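PDB 3OQV: Cyclo(L-leucyl-L-phenylalanyl) synthase from Streptomyces noursei, which joins phenylalanine and leucine, taken from their aminoacyl-tRNAs, into the cyclodipeptide precursor of the antibacterial peptide albonoursin without using ATP. Local coordinates for residues K46-L51 / R98-S103; D63-D68 / S120-T125. All coordinates share one frame; numbering follows the deposited sequence.

Interaction 1. Residues K46-L51 / R98-S103; sequences KNTVML and RRLRRS
S103 packs against T48 where helix 45-58 meets helix 82-107, two helices of the Rossmann-like cyclodipeptide synthase fold. The segments' axes come within 9.3 Å and cross at -45°, close enough that small side chains do most of the touching. CB of both T48 and S103 points at the opposite helix. T48 meets the serine with its carbon side: T48 CB lies 3.4 Å from S103 OG, and T48 CG2 packs 3.6 Å from S103 CB. T48 OG1 lies beside the backbone N (chi1 -55°), which puts CG2 anti to that N and against the serine. The same methyl also touches L100 CD1 at 4.0 Å, the end of a leucine whose CB bond runs alongside the interface, with the CD1 end reaching over. On the flank, V49 lays CG2 against the backbone of S103, 3.7 Å from S103 O.

The two hydroxyls do not bond directly; T48 OG1 and S103 OG are 4.0 Å apart. A water spans them instead, donating to T48 OG1 at 2.6 Å and lying 2.9 Å from S103 OG. T48 OG1 is also hydrogen-bonded to S44 O, just before the helix starts. Beyond the contact, L100 touches I36 of strand 29-37, so helix 82-107 rests on the central sheet here as well as on its neighbour.

The chemistry is therefore mixed: methyl groups and the serine CB fill the close crossing, while the two buried hydroxyls share a water, and T48 OG1 also has S44 O.

Interaction 2. Residues D63-D68 / S120-T125; sequences DVVYVD and SELQET. With PO4 (phosphate ion), chain D.
S120 OG gives its proton to D68 OD2 over 2.7 Å, the shorter of two bonds by which one carboxylate holds one serine. In this Rossmann-type fold D68 follows strand 59-67, and S120 lies in the short helix 119-122 that comes directly after the neighbouring parallel strand, 114-118. The second bond runs from S120 N to D68 OD1, 3.0 Å long with an N-H...O angle of 157°. Each oxygen uses its syn lone pair, on the side of the other oxygen, so the carboxylate is gripped as a fork and its rotation is fixed. D68 CG sits between its own backbone N and carbonyl carbon (chi1 59°), which swings the acid across to the helix. S118 OG is a further hydrogen-bonding partner of S120 OG.

Deeper in, the contact turns apolar. V65 and L122 both direct CB across the gap, and their side chains cross at about a right angle, with V65 CG2 4.0 Å from L122 CD2.

A type I turn runs from L122 to T125, the N-cap of helix 126-141. L122 O accepts both T125 N and T125 OG1, the hydroxyl approaching in the carbonyl plane at 2.7 Å. Q123, extended beyond CG, reaches a phosphate ion, probably from the crystallisation liquor and also bonded by H70: Q123 NE2, which also bonds Y128 OH, meets phosphate O1 at 2.8 Å, nearly straight at 171°.

Interactions 1 and 2 have centres 18 Å apart and join through L100 and Y66: L100 CD2 packs 4.1 Å from Y66 CD2, so the leucine that meets T48 in interaction 1 also touches the strand of interaction 2. Helix 45-58 leads straight into strand 59-67, and along the chain the segments of the two contacts alternate. Interaction 2 lies nearer the dithiane diol. V67 lines the dithiane diol pocket, and the side chain of V65 is about 6 Å from that ligand, whereas in interaction 1 the side chain of L100 is about 11 Å from it and about 11 Å from that of S37, the inferred nucleophile.

Interaction 1. Residues K46-L51 / R98-S103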
loop_
_atom_site.group_PDB
_atom_site.type_symbol
_atom_site.label_atom_id
_atom_site.label_comp_id
_atom_site.label_asym_id
_atom_site.label_seq_id
_atom_site.Cartn_x
_atom_site.Cartn_y
_atom_site.Cartn_z
ATOM N N LYS A 46 -4.802 -10.449 14.122
ATOM C CA LYS A 46 -4.886 -11.845 13.719
ATOM C C LYS A 46 -4.432 -12.047 12.281
ATOM O O LYS A 46 -3.617 -12.924 11.997
ATOM C CB LYS A 46 -6.308 -12.378 13.891
ATOM C CG LYS A 46 -6.405 -13.890 13.814
ATOM C CD LYS A 46 -5.246 -14.553 14.549
ATOM C CE LYS A 46 -5.517 -16.033 14.801
ATOM N NZ LYS A 46 -6.638 -16.242 15.765
ATOM N N ASN A 47 -4.967 -11.241 11.370
ATOM C CA ASN A 47 -4.648 -11.394 9.955
ATOM C C ASN A 47 -3.226 -10.958 9.615
ATOM O O ASN A 47 -2.588 -11.535 8.729
ATOM C CB ASN A 47 -5.659 -10.648 9.083
ATOM C CG ASN A 47 -6.972 -11.403 8.940
ATOM O OD1 ASN A 47 -7.039 -12.607 9.187
ATOM N ND2 ASN A 47 -8.014 -10.701 8.526
ATOM N N THR A 48 -2.743 -9.934 10.312
ATOM C CA THR A 48 -1.371 -9.477 10.142
ATOM C C THR A 48 -0.384 -10.572 10.528
ATOM O O THR A 48 0.517 -10.913 9.750
ATOM C CB THR A 48 -1.091 -8.197 10.958
ATOM O OG1 THR A 48 -2.050 -7.195 10.603
ATOM C CG2 THR A 48 0.309 -7.671 10.659
ATOM N N VAL A 49 -0.618 -11.190 11.682
ATOM C CA VAL A 49 0.273 -12.233 12.173
ATOM C C VAL A 49 0.380 -13.399 11.193
ATOM O O VAL A 49 1.484 -13.837 10.864
ATOM C CB VAL A 49 -0.162 -12.741 13.561
ATOM C CG1 VAL A 49 0.613 -13.987 13.945
ATOM C CG2 VAL A 49 0.052 -11.645 14.608
ATOM N N MET A 50 -0.761 -13.876 10.701
ATOM C CA MET A 50 -0.761 -14.996 9.760
ATOM C C MET A 50 -0.020 -14.641 8.471
ATOM O O MET A 50 0.708 -15.464 7.916
ATOM C CB MET A 50 -2.189 -15.447 9.446
ATOM C CG MET A 50 -2.808 -16.346 10.514
ATOM S SD MET A 50 -3.584 -17.816 9.804
ATOM C CE MET A 50 -4.607 -17.074 8.521
ATOM N N LEU A 51 -0.217 -13.416 7.996
ATOM C CA LEU A 51 0.430 -12.962 6.775
ATOM C C LEU A 51 1.946 -12.825 6.946
ATOM O O LEU A 51 2.721 -13.242 6.079
ATOM C CB LEU A 51 -0.185 -11.642 6.302
ATOM C CG LEU A 51 0.442 -11.026 5.049
ATOM C CD1 LEU A 51 0.519 -12.044 3.902
ATOM C CD2 LEU A 51 -0.327 -9.771 4.636
ATOM N N ARG A 98 0.655 0.774 16.871
ATOM C CA ARG A 98 0.527 -0.053 18.065
ATOM C C ARG A 98 0.119 -1.480 17.703
ATOM O O ARG A 98 0.686 -2.456 18.201
ATOM C CB ARG A 98 -0.480 0.572 19.036
ATOM C CG ARG A 98 -0.233 2.056 19.266
ATOM C CD ARG A 98 -1.162 2.690 20.315
ATOM N NE ARG A 98 -0.598 3.956 20.786
ATOM C CZ ARG A 98 -1.305 4.963 21.287
ATOM N NH1 ARG A 98 -2.619 4.854 21.426
ATOM N NH2 ARG A 98 -0.693 6.084 21.653
ATOM N N ARG A 99 -0.851 -1.599 16.807
ATOM C CA ARG A 99 -1.326 -2.909 16.391
ATOM C C ARG A 99 -0.221 -3.671 15.628
ATOM O O ARG A 99 0.007 -4.855 15.877
ATOM C CB ARG A 99 -2.609 -2.763 15.560
ATOM C CG ARG A 99 -2.940 -3.937 14.653
ATOM C CD ARG A 99 -4.428 -3.964 14.282
ATOM N NE ARG A 99 -5.140 -2.766 14.734
ATOM C CZ ARG A 99 -5.365 -1.692 13.978
ATOM N NH1 ARG A 99 -6.022 -0.649 14.472
ATOM N NH2 ARG A 99 -4.934 -1.656 12.724
ATOM N N LEU A 100 0.508 -2.964 14.767
ATOM C CA LEU A 100 1.621 -3.559 14.007
ATOM C C LEU A 100 2.774 -3.984 14.923
ATOM O O LEU A 100 3.378 -5.042 14.739
ATOM C CB LEU A 100 2.118 -2.567 12.961
ATOM C CG LEU A 100 2.995 -3.047 11.805
ATOM C CD1 LEU A 100 2.496 -4.378 11.244
ATOM C CD2 LEU A 100 3.034 -1.975 10.722
ATOM N N ARG A 101 3.057 -3.179 15.940
ATOM C CA ARG A 101 4.004 -3.594 16.966
ATOM C C ARG A 101 3.534 -4.844 17.704
ATOM O O ARG A 101 4.308 -5.781 17.893
ATOM C CB ARG A 101 4.332 -2.436 17.929
ATOM C CG ARG A 101 5.557 -1.629 17.471
ATOM C CD ARG A 101 5.613 -0.204 18.020
ATOM N NE ARG A 101 6.091 -0.191 19.391
ATOM C CZ ARG A 101 6.858 0.753 19.939
ATOM N NH1 ARG A 101 7.321 1.784 19.237
ATOM N NH2 ARG A 101 7.176 0.642 21.214
ATOM N N ARG A 102 2.241 -4.918 18.010
ATOM C CA ARG A 102 1.701 -6.124 18.638
ATOM C C ARG A 102 1.823 -7.344 17.727
ATOM O O ARG A 102 2.090 -8.460 18.191
ATOM C CB ARG A 102 0.243 -5.924 19.056
ATOM C CG ARG A 102 0.054 -4.932 20.191
ATOM C CD ARG A 102 -1.305 -5.115 20.874
ATOM N NE ARG A 102 -2.432 -4.685 20.041
ATOM C CZ ARG A 102 -2.873 -3.431 19.949
ATOM N NH1 ARG A 102 -2.276 -2.457 20.624
ATOM N NH2 ARG A 102 -3.926 -3.149 19.193
ATOM N N SER A 103 1.623 -7.138 16.431
ATOM C CA SER A 103 1.688 -8.245 15.485
ATOM C C SER A 103 3.107 -8.796 15.389
ATOM O O SER A 103 3.304 -10.011 15.398
ATOM C CB SER A 103 1.164 -7.820 14.111
ATOM O OG SER A 103 -0.233 -7.591 14.184
HETATM O O HOH W 1 -1.345 -5.548 12.532
#

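Interaction 2. Residues D63-D68 / S120-T125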
loop_
_atom_site.group_PDB
_atom_site.type_symbol
_atom_site.label_atom_id
_atom_site.label_comp_id
_atom_site.label_asym_id
_atom_site.label_seq_id
_atom_site.Cartn_x
_atom_site.Cartn_y
_atom_site.Cartn_z
ATOM N N ASP A 63 9.487 -6.439 3.095
ATOM C CA ASP A 63 9.230 -5.084 3.571
ATOM C C ASP A 63 7.774 -4.921 3.944
ATOM O O ASP A 63 6.892 -5.425 3.257
ATOM C CB ASP A 63 9.632 -4.048 2.523
ATOM C CG ASP A 63 11.127 -3.763 2.542
ATOM O OD1 ASP A 63 11.546 -2.808 3.227
ATOM O OD2 ASP A 63 11.882 -4.530 1.910
ATOM N N VAL A 64 7.534 -4.283 5.083
ATOM C CA VAL A 64 6.185 -3.906 5.482
ATOM C C VAL A 64 6.109 -2.388 5.463
ATOM O O VAL A 64 6.931 -1.699 6.090
ATOM C CB VAL A 64 5.836 -4.399 6.896
ATOM C CG1 VAL A 64 4.387 -4.086 7.210
ATOM C CG2 VAL A 64 6.096 -5.879 7.028
ATOM N N VAL A 65 5.216 -1.865 4.638
ATOM C CA VAL A 65 5.102 -0.430 4.480
ATOM C C VAL A 65 3.689 -0.042 4.855
ATOM O O VAL A 65 2.720 -0.535 4.278
ATOM C CB VAL A 65 5.432 0.019 3.050
ATOM C CG1 VAL A 65 5.314 1.535 2.908
ATOM C CG2 VAL A 65 6.849 -0.454 2.668
ATOM N N TYR A 66 3.567 0.813 5.862
ATOM C CA TYR A 66 2.266 1.348 6.193
ATOM C C TYR A 66 2.085 2.766 5.644
ATOM O O TYR A 66 3.025 3.561 5.605
ATOM C CB TYR A 66 2.008 1.267 7.698
ATOM C CG TYR A 66 2.903 2.132 8.548
ATOM C CD1 TYR A 66 2.479 3.396 8.957
ATOM C CD2 TYR A 66 4.108 1.648 9.043
ATOM C CE1 TYR A 66 3.258 4.187 9.775
ATOM C CE2 TYR A 66 4.899 2.436 9.900
ATOM C CZ TYR A 66 4.455 3.703 10.254
ATOM O OH TYR A 66 5.203 4.515 11.079
ATOM N N VAL A 67 0.922 3.010 5.058
ATOM C CA VAL A 67 0.729 4.211 4.252
ATOM C C VAL A 67 0.194 5.338 5.132
ATOM O O VAL A 67 -0.969 5.331 5.534
ATOM C CB VAL A 67 -0.245 3.954 3.106
ATOM C CG1 VAL A 67 -0.326 5.189 2.205
ATOM C CG2 VAL A 67 0.211 2.742 2.310
ATOM N N ASP A 68 1.063 6.288 5.443
ATOM C CA ASP A 68 0.758 7.338 6.403
ATOM C C ASP A 68 0.585 8.679 5.694
ATOM O O ASP A 68 0.327 9.689 6.336
ATOM C CB ASP A 68 1.842 7.423 7.489
ATOM C CG ASP A 68 3.233 7.706 6.926
ATOM O OD1 ASP A 68 3.540 7.282 5.790
ATOM O OD2 ASP A 68 4.041 8.325 7.651
ATOM N N SER A 120 6.057 7.562 4.270
ATOM C CA SER A 120 6.726 8.851 4.340
ATOM C C SER A 120 8.234 8.722 4.558
ATOM O O SER A 120 9.000 9.435 3.927
ATOM C CB SER A 120 6.069 9.779 5.383
ATOM O OG SER A 120 6.355 9.343 6.691
ATOM N N GLU A 121 8.669 7.730 5.336
ATOM C CA GLU A 121 10.095 7.486 5.508
ATOM C C GLU A 121 10.710 6.957 4.209
ATOM O O GLU A 121 11.808 7.337 3.822
ATOM C CB GLU A 121 10.327 6.456 6.615
ATOM C CG GLU A 121 11.784 6.272 6.981
ATOM C CD GLU A 121 11.980 5.169 8.004
ATOM O OE1 GLU A 121 10.996 4.841 8.706
ATOM O OE2 GLU A 121 13.102 4.610 8.070
ATOM N N LEU A 122 10.001 6.037 3.573
ATOM C CA LEU A 122 10.464 5.405 2.352
ATOM C C LEU A 122 10.629 6.461 1.252
ATOM O O LEU A 122 11.549 6.388 0.411
ATOM C CB LEU A 122 9.427 4.363 1.943
ATOM C CG LEU A 122 9.760 3.488 0.746
ATOM C CD1 LEU A 122 11.079 2.773 0.955
ATOM C CD2 LEU A 122 8.638 2.472 0.555
ATOM N N GLN A 123 9.801 7.503 1.324
ATOM C CA GLN A 123 9.780 8.521 0.283
ATOM C C GLN A 123 11.052 9.358 0.311
ATOM O O GLN A 123 11.364 10.060 -0.651
ATOM C CB GLN A 123 8.575 9.439 0.460
ATOM C CG GLN A 123 7.254 8.842 0.013
ATOM C CD GLN A 123 6.191 9.894 -0.081
ATOM O OE1 GLN A 123 6.004 10.670 0.859
ATOM N NE2 GLN A 123 5.556 10.004 -1.249
ATOM N N GLU A 124 11.772 9.295 1.422
ATOM C CA GLU A 124 13.040 10.018 1.561
ATOM C C GLU A 124 14.189 9.347 0.811
ATOM O O GLU A 124 15.201 9.987 0.525
ATOM C CB GLU A 124 13.399 10.184 3.040
ATOM C CG GLU A 124 12.527 11.213 3.743
ATOM C CD GLU A 124 12.695 12.610 3.151
ATOM O OE1 GLU A 124 13.760 13.228 3.377
ATOM O OE2 GLU A 124 11.770 13.087 2.453
ATOM N N THR A 125 14.050 8.058 0.518
ATOM C CA THR A 125 15.184 7.279 0.032
ATOM C C THR A 125 15.418 7.581 -1.440
ATOM O O THR A 125 14.473 7.814 -2.190
ATOM C CB THR A 125 14.971 5.770 0.225
ATOM O OG1 THR A 125 13.842 5.342 -0.542
ATOM C CG2 THR A 125 14.721 5.451 1.697
HETATM P P PO4 D . 4.506 13.553 -2.116
HETATM O O1 PO4 D . 3.859 12.205 -1.860
HETATM O O2 PO4 D . 3.829 14.179 -3.314
HETATM O O3 PO4 D . 4.364 14.443 -0.904
HETATM O O4 PO4 D . 5.977 13.361 -2.393
#